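Local coordinates for saframycin Mx1 synthetase B (Legionella pneumophila subsp. pneumophila, PDB 3LNV), which belongs to the ANL clan of AMP-binding enzymes and goes by the name fatty acid AMP ligase, at residues 12-17 against 85-90; 49-54 against 154-159; 69-74 against 93-98; 114-119 against 141-146; 120-125 against 147-152. All coordinates share one frame; numbering follows the deposited sequence.

Interaction 1: 12-17 against 85-90; sequences SLVDVV and CLYAGC
V14 and V17 near the start of helix 13-23 pack against Y87 and L86 at the C-terminal end of helix 76-87, a buried, apolar helix-to-helix contact. V14 does most of the touching with its two methyls. CG1 lies over one face of the Y87 ring in a CH-pi contact, 4.1 Å from V14 CG1 to the ring centroid and 15° off the normal. The other methyl meets L86: V14 CG2 is 3.7 Å from L86 CB and also close to L86 O. With CG1 anti to the backbone N (chi1 169°), CG1 is put over the ring and CG2 toward L86. V17 comes to the rim of the same ring, near its plane, and V17 CG1 is 3.3 Å from Y87 OH. That hydroxyl is hydrogen-bonded to D47 OD1 of helix 43-59. Both helix ends here are closed by standard motifs. S12 is the N-cap of helix 13-23, and D15 N gives its hydrogen to S12 OG at 3.3 Å. G89, with positive phi, ends helix 76-87 in a Schellman motif: C90 N donates to C85 O and G89 N to L86 O. L13 CD2 approaches L86 CD2 more loosely, at 4.4 Å.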
# COMPACT_ATOMS: atom_id res chain seq x y z
N SER A 12 1.00 9.82 -22.74
CA SER A 12 1.05 8.60 -21.94
C SER A 12 2.39 8.46 -21.26
O SER A 12 3.39 9.04 -21.72
CB SER A 12 0.77 7.38 -22.80
OG SER A 12 1.84 7.15 -23.70
N LEU A 13 2.43 7.66 -20.20
CA LEU A 13 3.69 7.35 -19.53
C LEU A 13 4.66 6.72 -20.54
O LEU A 13 5.87 6.91 -20.46
CB LEU A 13 3.48 6.41 -18.33
CG LEU A 13 4.75 6.15 -17.49
CD1 LEU A 13 5.34 7.44 -16.92
CD2 LEU A 13 4.49 5.16 -16.36
N VAL A 14 4.13 5.98 -21.50
CA VAL A 14 4.99 5.38 -22.54
C VAL A 14 5.79 6.45 -23.30
O VAL A 14 7.00 6.33 -23.49
CB VAL A 14 4.17 4.59 -23.57
CG1 VAL A 14 5.05 4.21 -24.77
CG2 VAL A 14 3.54 3.33 -22.91
N ASP A 15 5.11 7.47 -23.77
CA ASP A 15 5.78 8.54 -24.47
C ASP A 15 6.77 9.33 -23.59
O ASP A 15 7.83 9.76 -24.05
CB ASP A 15 4.75 9.45 -25.16
CG ASP A 15 4.28 8.88 -26.50
OD1 ASP A 15 5.00 8.02 -27.08
OD2 ASP A 15 3.22 9.30 -27.00
N VAL A 16 6.44 9.51 -22.31
CA VAL A 16 7.36 10.11 -21.35
C VAL A 16 8.65 9.29 -21.27
O VAL A 16 9.74 9.83 -21.35
CB VAL A 16 6.74 10.20 -19.93
CG1 VAL A 16 7.77 10.73 -18.93
CG2 VAL A 16 5.50 11.09 -19.94
N VAL A 17 8.52 7.98 -21.10
CA VAL A 17 9.71 7.14 -20.97
C VAL A 17 10.51 7.11 -22.27
O VAL A 17 11.74 7.15 -22.24
CB VAL A 17 9.38 5.69 -20.52
CG1 VAL A 17 10.63 4.81 -20.56
CG2 VAL A 17 8.81 5.71 -19.12
N CYS A 85 4.35 -4.12 -20.87
CA CYS A 85 2.90 -4.22 -21.10
C CYS A 85 2.32 -2.93 -21.67
O CYS A 85 1.58 -2.95 -22.65
CB CYS A 85 2.14 -4.52 -19.81
SG CYS A 85 2.49 -6.10 -19.07
N LEU A 86 2.62 -1.81 -21.03
CA LEU A 86 2.16 -0.52 -21.52
C LEU A 86 2.65 -0.28 -22.95
O LEU A 86 1.90 0.24 -23.79
CB LEU A 86 2.63 0.60 -20.59
CG LEU A 86 1.62 1.01 -19.50
CD1 LEU A 86 0.99 -0.17 -18.79
CD2 LEU A 86 2.30 1.99 -18.51
N TYR A 87 3.89 -0.67 -23.23
CA TYR A 87 4.46 -0.42 -24.56
C TYR A 87 3.71 -1.24 -25.61
O TYR A 87 3.71 -0.88 -26.78
CB TYR A 87 5.96 -0.74 -24.63
CG TYR A 87 6.93 0.38 -24.26
CD1 TYR A 87 6.84 1.07 -23.05
CD2 TYR A 87 7.99 0.69 -25.11
CE1 TYR A 87 7.79 2.08 -22.72
CE2 TYR A 87 8.92 1.66 -24.79
CZ TYR A 87 8.82 2.36 -23.60
OH TYR A 87 9.79 3.32 -23.33
N ALA A 88 3.05 -2.32 -25.20
CA ALA A 88 2.33 -3.18 -26.15
C ALA A 88 0.87 -2.81 -26.19
O ALA A 88 0.09 -3.47 -26.88
CB ALA A 88 2.48 -4.66 -25.80
N GLY A 89 0.47 -1.81 -25.42
CA GLY A 89 -0.95 -1.50 -25.30
C GLY A 89 -1.76 -2.51 -24.50
O GLY A 89 -3.00 -2.52 -24.55
N CYS A 90 -1.08 -3.39 -23.77
CA CYS A 90 -1.80 -4.36 -22.95
C CYS A 90 -2.03 -3.77 -21.55
O CYS A 90 -1.29 -2.92 -21.09
CB CYS A 90 -0.99 -5.66 -22.82
SG CYS A 90 -0.73 -6.52 -24.40

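Interaction 2: 49-54 against 154-159; sequences HAKAIA and NRSSSW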
# COMPACT_ATOMS: atom_id res chain seq x y z
N HIS A 49 14.51 -2.76 -22.56
CA HIS A 49 13.78 -3.89 -22.00
C HIS A 49 12.24 -3.84 -22.26
O HIS A 49 11.65 -4.85 -22.63
CB HIS A 49 14.10 -4.03 -20.50
CG HIS A 49 15.45 -4.62 -20.25
ND1 HIS A 49 15.72 -5.96 -20.40
CD2 HIS A 49 16.62 -4.04 -19.87
CE1 HIS A 49 16.99 -6.19 -20.12
NE2 HIS A 49 17.56 -5.04 -19.80
N ALA A 50 11.62 -2.67 -22.09
CA ALA A 50 10.18 -2.48 -22.36
C ALA A 50 9.82 -2.88 -23.79
O ALA A 50 8.82 -3.57 -24.02
CB ALA A 50 9.76 -1.02 -22.11
N LYS A 51 10.63 -2.43 -24.74
CA LYS A 51 10.40 -2.73 -26.15
C LYS A 51 10.55 -4.22 -26.41
O LYS A 51 9.76 -4.82 -27.13
CB LYS A 51 11.36 -1.95 -27.03
CG LYS A 51 11.10 -0.43 -27.11
CD LYS A 51 12.25 0.26 -27.85
CE LYS A 51 11.96 1.73 -28.08
NZ LYS A 51 13.20 2.52 -28.38
N ALA A 52 11.60 -4.81 -25.84
CA ALA A 52 11.84 -6.22 -26.02
C ALA A 52 10.69 -7.00 -25.41
O ALA A 52 10.27 -8.02 -25.95
CB ALA A 52 13.16 -6.63 -25.37
N ILE A 53 10.17 -6.52 -24.29
CA ILE A 53 9.09 -7.23 -23.64
C ILE A 53 7.81 -7.05 -24.45
O ILE A 53 7.04 -8.01 -24.67
CB ILE A 53 8.93 -6.78 -22.17
CG1 ILE A 53 10.08 -7.33 -21.32
CG2 ILE A 53 7.58 -7.21 -21.61
CD1 ILE A 53 10.27 -6.59 -20.00
N ALA A 54 7.57 -5.84 -24.93
CA ALA A 54 6.38 -5.60 -25.75
C ALA A 54 6.44 -6.45 -27.02
O ALA A 54 5.43 -6.94 -27.50
CB ALA A 54 6.29 -4.13 -26.11
N ASN A 154 17.55 -8.46 -28.00
CA ASN A 154 17.59 -8.40 -29.45
C ASN A 154 16.19 -8.17 -30.03
O ASN A 154 16.05 -7.53 -31.07
CB ASN A 154 18.17 -9.69 -30.04
CG ASN A 154 18.57 -9.52 -31.50
OD1 ASN A 154 18.80 -8.40 -31.97
ND2 ASN A 154 18.66 -10.64 -32.23
N ARG A 155 15.18 -8.69 -29.34
CA ARG A 155 13.79 -8.61 -29.81
C ARG A 155 13.29 -7.16 -29.85
O ARG A 155 12.38 -6.83 -30.60
CB ARG A 155 12.89 -9.45 -28.91
CG ARG A 155 13.43 -10.86 -28.65
CD ARG A 155 12.37 -11.77 -28.02
NE ARG A 155 12.90 -13.08 -27.67
CZ ARG A 155 12.28 -13.94 -26.86
NH1 ARG A 155 11.11 -13.61 -26.32
NH2 ARG A 155 12.84 -15.12 -26.59
N SER A 156 13.90 -6.30 -29.06
CA SER A 156 13.51 -4.90 -28.98
C SER A 156 13.23 -4.28 -30.36
O SER A 156 12.26 -3.54 -30.54
CB SER A 156 14.61 -4.12 -28.26
OG SER A 156 14.06 -3.01 -27.57
N SER A 157 14.08 -4.58 -31.34
CA SER A 157 13.96 -3.94 -32.64
C SER A 157 12.68 -4.33 -33.39
O SER A 157 12.26 -3.66 -34.34
CB SER A 157 15.19 -4.23 -33.49
OG SER A 157 15.37 -3.20 -34.45
N SER A 158 12.05 -5.42 -32.94
CA SER A 158 10.84 -5.93 -33.58
C SER A 158 9.54 -5.33 -33.02
O SER A 158 8.45 -5.60 -33.53
CB SER A 158 10.77 -7.46 -33.44
OG SER A 158 11.74 -8.08 -34.26
N TRP A 159 9.66 -4.54 -31.97
CA TRP A 159 8.49 -3.90 -31.38
C TRP A 159 7.76 -3.03 -32.40
O TRP A 159 8.38 -2.24 -33.11
CB TRP A 159 8.91 -3.06 -30.16
CG TRP A 159 7.77 -2.24 -29.60
CD1 TRP A 159 6.58 -2.70 -29.11
CD2 TRP A 159 7.75 -0.82 -29.45
NE1 TRP A 159 5.81 -1.65 -28.68
CE2 TRP A 159 6.50 -0.48 -28.88
CE3 TRP A 159 8.65 0.20 -29.76
CZ2 TRP A 159 6.15 0.84 -28.60
CZ3 TRP A 159 8.30 1.50 -29.49
CH2 TRP A 159 7.06 1.82 -28.92
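S156 and W159, in the loop between strands 143-147 and 169-174, pack on K51, A52 and A54 of helix 43-59, within the AMP-binding enzyme family region. Residues 154-158 of this loop have helical backbone angles. W159, just after the helical part, closes over the same helix. The backbones come very near each other at A52 and S156, whose CA atoms are 3.6 Å apart. Small residues make this possible: A52 CB rests 4.1 Å from S156 CB.

S156 turns its hydroxyl into the helix, with OG anti to its own backbone N (chi1 -150°). S156 OG then sits 3.0 Å from K51 CB. Its hydrogen-bond partner is Q48 O, one turn before A52, so this polar atom is satisfied by the helix it touches. R155 sends its guanidinium group away from the contact. There it meets E152 in a salt bridge through NE and T56 OG1 through NH1.

K51 is extended beyond CG, and its aliphatic part crosses the six-membered end of the indole at a slant. K51 CG is 3.7 Å from W159 CE3, and K51 CE is 3.9 Å from W159 CZ3. The ammonium group goes on to a salt bridge with D47 OD2. The indole N-H is used too: W159 NE1 donates to Y87 O, at the end of helix 76-87. This bond ties the indole to a second helix. At the five-membered end of the indole, the A54 methyl approaches obliquely, with A54 CB 3.3 Å from W159 CD1.

Interaction 3: 69-74 against 93-98; sequences LLLFAP and VPIYPP
The F72 ring and the P94 ring lie side by side and point the same way, where strand 67-71 ends beside strand 91-95. P94 CB comes to the phenyl obliquely, 3.5 Å from F72 CD2. The P97 ring lies along the chain after F72, with P97 CG 3.4 Å from A73 N and CD near F72 O.

Strands 67-71 and 91-95 are parallel neighbours, and helix 76-87 connects them in a beta-alpha-beta unit. The axes of the short segments 69-71 and 93-95 make an angle of 24°. Three backbone hydrogen bonds join residues 69-74 to 93-98, the last from F72 just past the strand. L70 uses both its groups: its N donates to V93 O, at 2.9 Å from L70 N, and its O accepts from I95 N. F72 N then donates to I95 O, 2.6 Å away. F72 is also the centre of an inverse gamma turn, which takes the chain out of the strand.

L69, L71, V93 and I95 share one face of the sheet, while L70 and P94 are on the other, where L70 packs on helix 76-87. L71 CD2 presses on I95 CD1 at 3.4 Å, closer than usual for two carbons. I95 CG1 stands between the backbone N and the carbonyl carbon (chi1 68°), which places CD1 beside L71. L69 CD1 meets V93 CG1 at 3.8 Å and I95 CG2 nearby.

The prolines lack an N-H, so P94 and P97 add apolar surface here, while the pairing rests on the N-H groups of L70, F72 and I95.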
# COMPACT_ATOMS: atom_id res chain seq x y z
N LEU A 69 -0.90 -10.68 -16.85
CA LEU A 69 -0.65 -10.81 -15.42
C LEU A 69 0.85 -10.71 -15.10
O LEU A 69 1.68 -11.25 -15.82
CB LEU A 69 -1.20 -12.15 -14.92
CG LEU A 69 -1.29 -12.35 -13.41
CD1 LEU A 69 -2.48 -11.58 -12.79
CD2 LEU A 69 -1.40 -13.84 -13.12
N LEU A 70 1.19 -10.02 -14.02
CA LEU A 70 2.59 -9.91 -13.61
C LEU A 70 2.69 -10.41 -12.18
O LEU A 70 2.07 -9.85 -11.28
CB LEU A 70 3.08 -8.45 -13.71
CG LEU A 70 2.80 -7.70 -15.02
CD1 LEU A 70 3.11 -6.20 -14.90
CD2 LEU A 70 3.56 -8.32 -16.22
N LEU A 71 3.43 -11.48 -11.97
CA LEU A 71 3.73 -11.90 -10.60
C LEU A 71 4.77 -10.95 -10.01
O LEU A 71 5.98 -11.11 -10.24
CB LEU A 71 4.27 -13.33 -10.58
CG LEU A 71 3.24 -14.45 -10.65
CD1 LEU A 71 3.82 -15.66 -9.97
CD2 LEU A 71 1.97 -14.04 -9.95
N PHE A 72 4.33 -9.94 -9.25
CA PHE A 72 5.21 -8.81 -8.95
C PHE A 72 6.24 -9.04 -7.84
O PHE A 72 6.18 -8.42 -6.76
CB PHE A 72 4.41 -7.52 -8.68
CG PHE A 72 5.00 -6.30 -9.33
CD1 PHE A 72 6.20 -5.77 -8.87
CD2 PHE A 72 4.39 -5.70 -10.41
CE1 PHE A 72 6.74 -4.66 -9.43
CE2 PHE A 72 4.95 -4.57 -11.01
CZ PHE A 72 6.12 -4.05 -10.51
N ALA A 73 7.20 -9.93 -8.11
CA ALA A 73 8.41 -10.03 -7.28
C ALA A 73 9.11 -8.67 -7.27
O ALA A 73 9.40 -8.13 -8.34
CB ALA A 73 9.33 -11.08 -7.85
N PRO A 74 9.37 -8.09 -6.08
CA PRO A 74 9.97 -6.75 -6.09
C PRO A 74 11.32 -6.76 -6.76
O PRO A 74 12.16 -7.62 -6.50
CB PRO A 74 10.09 -6.40 -4.60
CG PRO A 74 9.03 -7.23 -3.93
CD PRO A 74 9.01 -8.53 -4.72
N VAL A 93 -1.50 -6.31 -15.13
CA VAL A 93 -2.20 -6.72 -13.91
C VAL A 93 -1.19 -7.24 -12.88
O VAL A 93 -0.88 -8.43 -12.82
CB VAL A 93 -3.27 -7.79 -14.19
CG1 VAL A 93 -4.07 -8.08 -12.92
CG2 VAL A 93 -4.21 -7.33 -15.36
N PRO A 94 -0.64 -6.33 -12.07
CA PRO A 94 0.40 -6.68 -11.10
C PRO A 94 -0.21 -7.41 -9.91
O PRO A 94 -1.19 -6.93 -9.34
CB PRO A 94 0.93 -5.31 -10.63
CG PRO A 94 0.37 -4.32 -11.54
CD PRO A 94 -0.85 -4.88 -12.18
N ILE A 95 0.34 -8.56 -9.54
CA ILE A 95 -0.10 -9.17 -8.29
C ILE A 95 1.06 -9.62 -7.41
O ILE A 95 2.11 -9.99 -7.90
CB ILE A 95 -1.07 -10.35 -8.51
CG1 ILE A 95 -0.34 -11.53 -9.17
CG2 ILE A 95 -2.29 -9.88 -9.30
CD1 ILE A 95 -1.13 -12.83 -9.15
N TYR A 96 0.85 -9.55 -6.10
CA TYR A 96 1.77 -10.11 -5.11
C TYR A 96 2.00 -11.57 -5.45
O TYR A 96 1.05 -12.32 -5.59
CB TYR A 96 1.11 -9.99 -3.73
CG TYR A 96 1.95 -10.39 -2.53
CD1 TYR A 96 3.23 -9.87 -2.34
CD2 TYR A 96 1.45 -11.28 -1.57
CE1 TYR A 96 4.00 -10.22 -1.24
CE2 TYR A 96 2.22 -11.64 -0.46
CZ TYR A 96 3.50 -11.11 -0.30
OH TYR A 96 4.26 -11.45 0.80
N PRO A 97 3.26 -11.99 -5.62
CA PRO A 97 3.40 -13.44 -5.85
C PRO A 97 2.93 -14.22 -4.61
O PRO A 97 3.30 -13.85 -3.50
CB PRO A 97 4.91 -13.62 -6.06
CG PRO A 97 5.44 -12.26 -6.40
CD PRO A 97 4.55 -11.30 -5.65
N PRO A 98 2.12 -15.28 -4.79
CA PRO A 98 1.60 -15.99 -3.61
C PRO A 98 2.68 -16.49 -2.66
O PRO A 98 3.62 -17.15 -3.08
CB PRO A 98 0.82 -17.15 -4.22
CG PRO A 98 0.33 -16.61 -5.51
CD PRO A 98 1.44 -15.71 -6.03

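Interaction 4: 114-119 against 141-146; sequences SKPVIV and LKIPAI
Segments 114-119 and 141-146 run parallel and pair at V119 and A145, whose CA atoms are 4.8 Å apart. Two backbone hydrogen bonds clasp V119 from both its groups. V119 N donates to P144 O at 2.9 Å, and V119 O accepts from I146 N at 3.0 Å. Weaker CA-H...O contacts back these up, from I118 CA to P144 O and from A145 CA to V119 O.

V119 and A145 have their side chains on the same face of the sheet, and V119 CG1 touches A145 CB at 3.6 Å. V119 holds CG1 between its backbone N and carbonyl carbon (chi1 56°), turned to the neighbouring strand and also close to P144 O. The CA-CB bond of I118 points away from the other segment, yet its CG2 still meets I146 CD1 at 4.0 Å.

At the start of strand 143-147, I143 leans on residues 116-118. I143 CG2 lies 3.7 Å from I118 C, and I143 CD1 is 3.7 Å from P116 O. The ring of P144 comes near the carbonyl of V117, with P144 CD 3.6 Å from V117 O. These are contacts of aliphatic groups with backbone.

In the five-stranded mixed sheet, strand 118-121 stands between 67-71 and 143-147. P116 and V119 also touch L69 of strand 67-71. Helix 105-114 lies against I143 through V111, and A145 bonds through its backbone to P138.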
# COMPACT_ATOMS: atom_id res chain seq x y z
N SER A 114 -9.90 -10.98 -14.47
CA SER A 114 -9.22 -10.19 -15.49
C SER A 114 -8.99 -10.93 -16.82
O SER A 114 -8.74 -10.30 -17.86
CB SER A 114 -7.89 -9.67 -14.93
OG SER A 114 -6.98 -10.74 -14.68
N LYS A 115 -9.07 -12.26 -16.78
CA LYS A 115 -8.87 -13.10 -17.96
C LYS A 115 -7.62 -12.77 -18.80
O LYS A 115 -7.71 -12.53 -20.01
CB LYS A 115 -10.13 -13.06 -18.82
CG LYS A 115 -11.35 -13.45 -17.98
CD LYS A 115 -12.66 -13.09 -18.69
CE LYS A 115 -13.75 -14.11 -18.40
NZ LYS A 115 -14.04 -14.30 -16.95
N PRO A 116 -6.44 -12.78 -18.16
CA PRO A 116 -5.23 -12.41 -18.88
C PRO A 116 -4.90 -13.45 -19.95
O PRO A 116 -5.30 -14.59 -19.80
CB PRO A 116 -4.16 -12.40 -17.78
CG PRO A 116 -4.71 -13.30 -16.70
CD PRO A 116 -6.19 -13.03 -16.73
N VAL A 117 -4.21 -13.05 -21.01
CA VAL A 117 -3.84 -13.98 -22.07
C VAL A 117 -2.44 -14.57 -21.85
O VAL A 117 -2.10 -15.63 -22.39
CB VAL A 117 -3.88 -13.31 -23.46
CG1 VAL A 117 -5.31 -12.90 -23.80
CG2 VAL A 117 -2.97 -12.11 -23.50
N ILE A 118 -1.64 -13.88 -21.05
CA ILE A 118 -0.26 -14.30 -20.73
C ILE A 118 0.05 -13.87 -19.30
O ILE A 118 -0.52 -12.88 -18.81
CB ILE A 118 0.75 -13.63 -21.68
CG1 ILE A 118 0.61 -14.15 -23.11
CG2 ILE A 118 2.19 -13.84 -21.20
CD1 ILE A 118 1.24 -13.20 -24.15
N VAL A 119 0.91 -14.62 -18.61
CA VAL A 119 1.46 -14.18 -17.33
C VAL A 119 3.00 -14.07 -17.39
O VAL A 119 3.67 -14.96 -17.91
CB VAL A 119 1.03 -15.10 -16.15
CG1 VAL A 119 1.43 -16.54 -16.42
CG2 VAL A 119 1.66 -14.62 -14.82
N LEU A 141 -2.07 -21.30 -13.25
CA LEU A 141 -3.51 -21.28 -13.22
C LEU A 141 -4.06 -21.24 -14.65
O LEU A 141 -4.82 -20.35 -15.02
CB LEU A 141 -4.00 -20.09 -12.37
CG LEU A 141 -3.40 -19.98 -10.96
CD1 LEU A 141 -3.78 -18.68 -10.27
CD2 LEU A 141 -3.82 -21.17 -10.08
N LYS A 142 -3.63 -22.20 -15.47
CA LYS A 142 -4.12 -22.34 -16.84
C LYS A 142 -3.71 -21.22 -17.82
O LYS A 142 -4.10 -21.26 -18.98
CB LYS A 142 -5.65 -22.50 -16.88
CG LYS A 142 -6.19 -23.74 -16.17
CD LYS A 142 -7.72 -23.74 -16.18
CE LYS A 142 -8.28 -24.30 -14.88
NZ LYS A 142 -9.71 -23.91 -14.65
N ILE A 143 -2.95 -20.22 -17.35
CA ILE A 143 -2.50 -19.12 -18.22
C ILE A 143 -1.07 -19.35 -18.70
O ILE A 143 -0.18 -19.63 -17.89
CB ILE A 143 -2.52 -17.76 -17.48
CG1 ILE A 143 -3.84 -17.59 -16.71
CG2 ILE A 143 -2.37 -16.61 -18.47
CD1 ILE A 143 -5.02 -17.58 -17.63
N PRO A 144 -0.84 -19.22 -20.02
CA PRO A 144 0.52 -19.46 -20.53
C PRO A 144 1.51 -18.52 -19.86
O PRO A 144 1.23 -17.33 -19.73
CB PRO A 144 0.39 -19.15 -22.03
CG PRO A 144 -1.07 -19.39 -22.34
CD PRO A 144 -1.80 -18.92 -21.09
N ALA A 145 2.64 -19.06 -19.43
CA ALA A 145 3.61 -18.31 -18.66
C ALA A 145 4.90 -18.11 -19.42
O ALA A 145 5.35 -19.00 -20.14
CB ALA A 145 3.89 -18.99 -17.32
N ILE A 146 5.50 -16.92 -19.24
CA ILE A 146 6.78 -16.59 -19.85
C ILE A 146 7.76 -16.08 -18.79
O ILE A 146 7.41 -15.22 -17.96
CB ILE A 146 6.59 -15.57 -20.99
CG1 ILE A 146 5.71 -16.20 -22.07
CG2 ILE A 146 7.95 -15.09 -21.54
CD1 ILE A 146 5.31 -15.27 -23.20

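Interaction 5: 120-125 against 147-152; sequences LMIADH and ALESIE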
# COMPACT_ATOMS: atom_id res chain seq x y z
N LEU A 120 3.56 -12.99 -16.86
CA LEU A 120 5.02 -12.84 -16.82
C LEU A 120 5.52 -13.01 -15.40
O LEU A 120 4.89 -12.54 -14.47
CB LEU A 120 5.44 -11.46 -17.33
CG LEU A 120 5.47 -11.20 -18.82
CD1 LEU A 120 4.22 -11.72 -19.42
CD2 LEU A 120 5.59 -9.69 -19.09
N MSE A 121 6.69 -13.64 -15.25
CA MSE A 121 7.26 -13.86 -13.91
C MSE A 121 8.75 -14.20 -14.00
O MSE A 121 9.24 -14.55 -15.06
CB MSE A 121 6.51 -15.00 -13.20
CG MSE A 121 6.68 -16.36 -13.88
SE MSE A 121 5.66 -17.84 -13.00
CE MSE A 121 3.81 -17.28 -13.38
N ILE A 122 9.48 -14.09 -12.88
CA ILE A 122 10.93 -14.40 -12.92
C ILE A 122 11.17 -15.91 -12.94
O ILE A 122 10.33 -16.69 -12.48
CB ILE A 122 11.70 -13.82 -11.73
CG1 ILE A 122 11.21 -14.47 -10.42
CG2 ILE A 122 11.60 -12.30 -11.71
CD1 ILE A 122 12.02 -14.11 -9.18
N ALA A 123 12.33 -16.31 -13.46
CA ALA A 123 12.66 -17.72 -13.65
C ALA A 123 12.43 -18.52 -12.37
O ALA A 123 11.92 -19.64 -12.40
CB ALA A 123 14.10 -17.86 -14.12
N ASP A 124 12.81 -17.93 -11.24
CA ASP A 124 12.65 -18.58 -9.94
C ASP A 124 11.20 -18.89 -9.62
O ASP A 124 10.91 -19.78 -8.82
CB ASP A 124 13.23 -17.69 -8.83
CG ASP A 124 14.74 -17.78 -8.73
OD1 ASP A 124 15.37 -18.56 -9.49
OD2 ASP A 124 15.30 -17.06 -7.87
N HIS A 125 10.29 -18.14 -10.22
CA HIS A 125 8.86 -18.35 -9.96
C HIS A 125 8.22 -19.36 -10.92
O HIS A 125 7.24 -20.03 -10.56
CB HIS A 125 8.11 -17.03 -9.92
CG HIS A 125 8.30 -16.29 -8.63
ND1 HIS A 125 7.94 -14.98 -8.46
CD2 HIS A 125 8.84 -16.70 -7.46
CE1 HIS A 125 8.23 -14.61 -7.22
NE2 HIS A 125 8.78 -15.63 -6.60
N ALA A 147 8.97 -16.63 -18.77
CA ALA A 147 10.00 -16.17 -17.85
C ALA A 147 10.63 -14.91 -18.42
O ALA A 147 11.02 -14.91 -19.58
CB ALA A 147 11.09 -17.24 -17.64
N LEU A 148 10.72 -13.87 -17.60
CA LEU A 148 11.31 -12.59 -18.02
C LEU A 148 12.77 -12.75 -18.45
O LEU A 148 13.24 -12.03 -19.34
CB LEU A 148 11.21 -11.56 -16.88
CG LEU A 148 9.77 -11.10 -16.62
CD1 LEU A 148 9.61 -10.39 -15.26
CD2 LEU A 148 9.29 -10.21 -17.76
N GLU A 149 13.47 -13.68 -17.81
CA GLU A 149 14.86 -14.02 -18.17
C GLU A 149 15.02 -14.48 -19.61
O GLU A 149 16.11 -14.37 -20.18
CB GLU A 149 15.43 -15.09 -17.23
CG GLU A 149 15.80 -14.59 -15.84
CD GLU A 149 14.61 -14.59 -14.89
OE1 GLU A 149 13.51 -14.99 -15.34
OE2 GLU A 149 14.77 -14.19 -13.72
N SER A 150 13.94 -14.97 -20.21
CA SER A 150 14.00 -15.52 -21.57
C SER A 150 13.79 -14.48 -22.66
O SER A 150 14.01 -14.72 -23.84
CB SER A 150 12.97 -16.65 -21.72
OG SER A 150 11.67 -16.12 -21.91
N ILE A 151 13.35 -13.29 -22.27
CA ILE A 151 13.12 -12.26 -23.26
C ILE A 151 14.44 -11.56 -23.60
O ILE A 151 14.95 -10.76 -22.81
CB ILE A 151 12.06 -11.26 -22.76
CG1 ILE A 151 10.72 -11.99 -22.57
CG2 ILE A 151 11.94 -10.08 -23.72
CD1 ILE A 151 9.75 -11.32 -21.61
N GLU A 152 14.99 -11.88 -24.77
CA GLU A 152 16.28 -11.33 -25.19
C GLU A 152 16.14 -9.90 -25.74
O GLU A 152 15.19 -9.61 -26.47
CB GLU A 152 16.92 -12.26 -26.24
CG GLU A 152 16.02 -12.52 -27.45
CD GLU A 152 16.07 -13.97 -27.95
OE1 GLU A 152 17.03 -14.70 -27.60
OE2 GLU A 152 15.15 -14.38 -28.71
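Two hydrogen bonds join the segments, one between backbones and one from a backbone N-H to a side chain. L148 N donates to M121 O at 3.0 Å. A147 CA adds a CA-H...O contact to the same oxygen, 3.3 Å from M121 O. In the other bond A123 N donates to E149 OE1 at 2.6 Å, with an N-H...O angle of only 132°. The amide meets this oxygen from above the carboxylate plane. The methyl of A123 lies close to the same oxygen, with A123 CB 3.2 Å from E149 OE1. The E149 chain bends at chi2 (86°), which folds the carboxylate back to the first turn of helix 123-129. There the group faces the helix N-terminus, a position that would probably stabilise its negative charge.

These bonds fall where the parallel strands 118-121 and 143-147 end, with M121 and A147 as the last bridged pair. The first strand passes through I122, the N-cap residue, into helix 123-129. The second turns into a 3-10 segment, 148-150. In that turn A147 O accepts from both S150 N and S150 OG, the hydroxyl at 2.7 Å from A147 O and in the carbonyl plane.

Apolar packing centres on L148. It crosses L120 at about a right angle, with L148 CD2 4.0 Å from L120 CD2. Its other methyl, CD1, reaches toward I122 CG2 at 4.5 Å. L78 and A81 of helix 76-87 touch L148 as well.

Interactions 3, 4 and 5 belong to one sheet. Strand 67-71 bonds to strand 118-121 through both backbone groups of L69: L69 N lies 3.0 Å from I118 O, and L69 O 2.8 Å from L120 N. Interactions 4 and 5 continue the same strand pair, where M121 N is 3.2 Å from I146 O. Interactions 1 and 2 lie among the helices and meet at Y87, whose O is 2.9 Å from W159 NE1. Helix 76-87 links interaction 1 to the sheet through C85 and L70. Interaction 2 touches interaction 5 around A52 and I151. The bound 5'-O-[(S)-(dodecanoyloxy)(hydroxy)phosphoryl]adenosine lies about 14 Å from the side chain of L13 and about 13 Å from that of P94, so neither touches it.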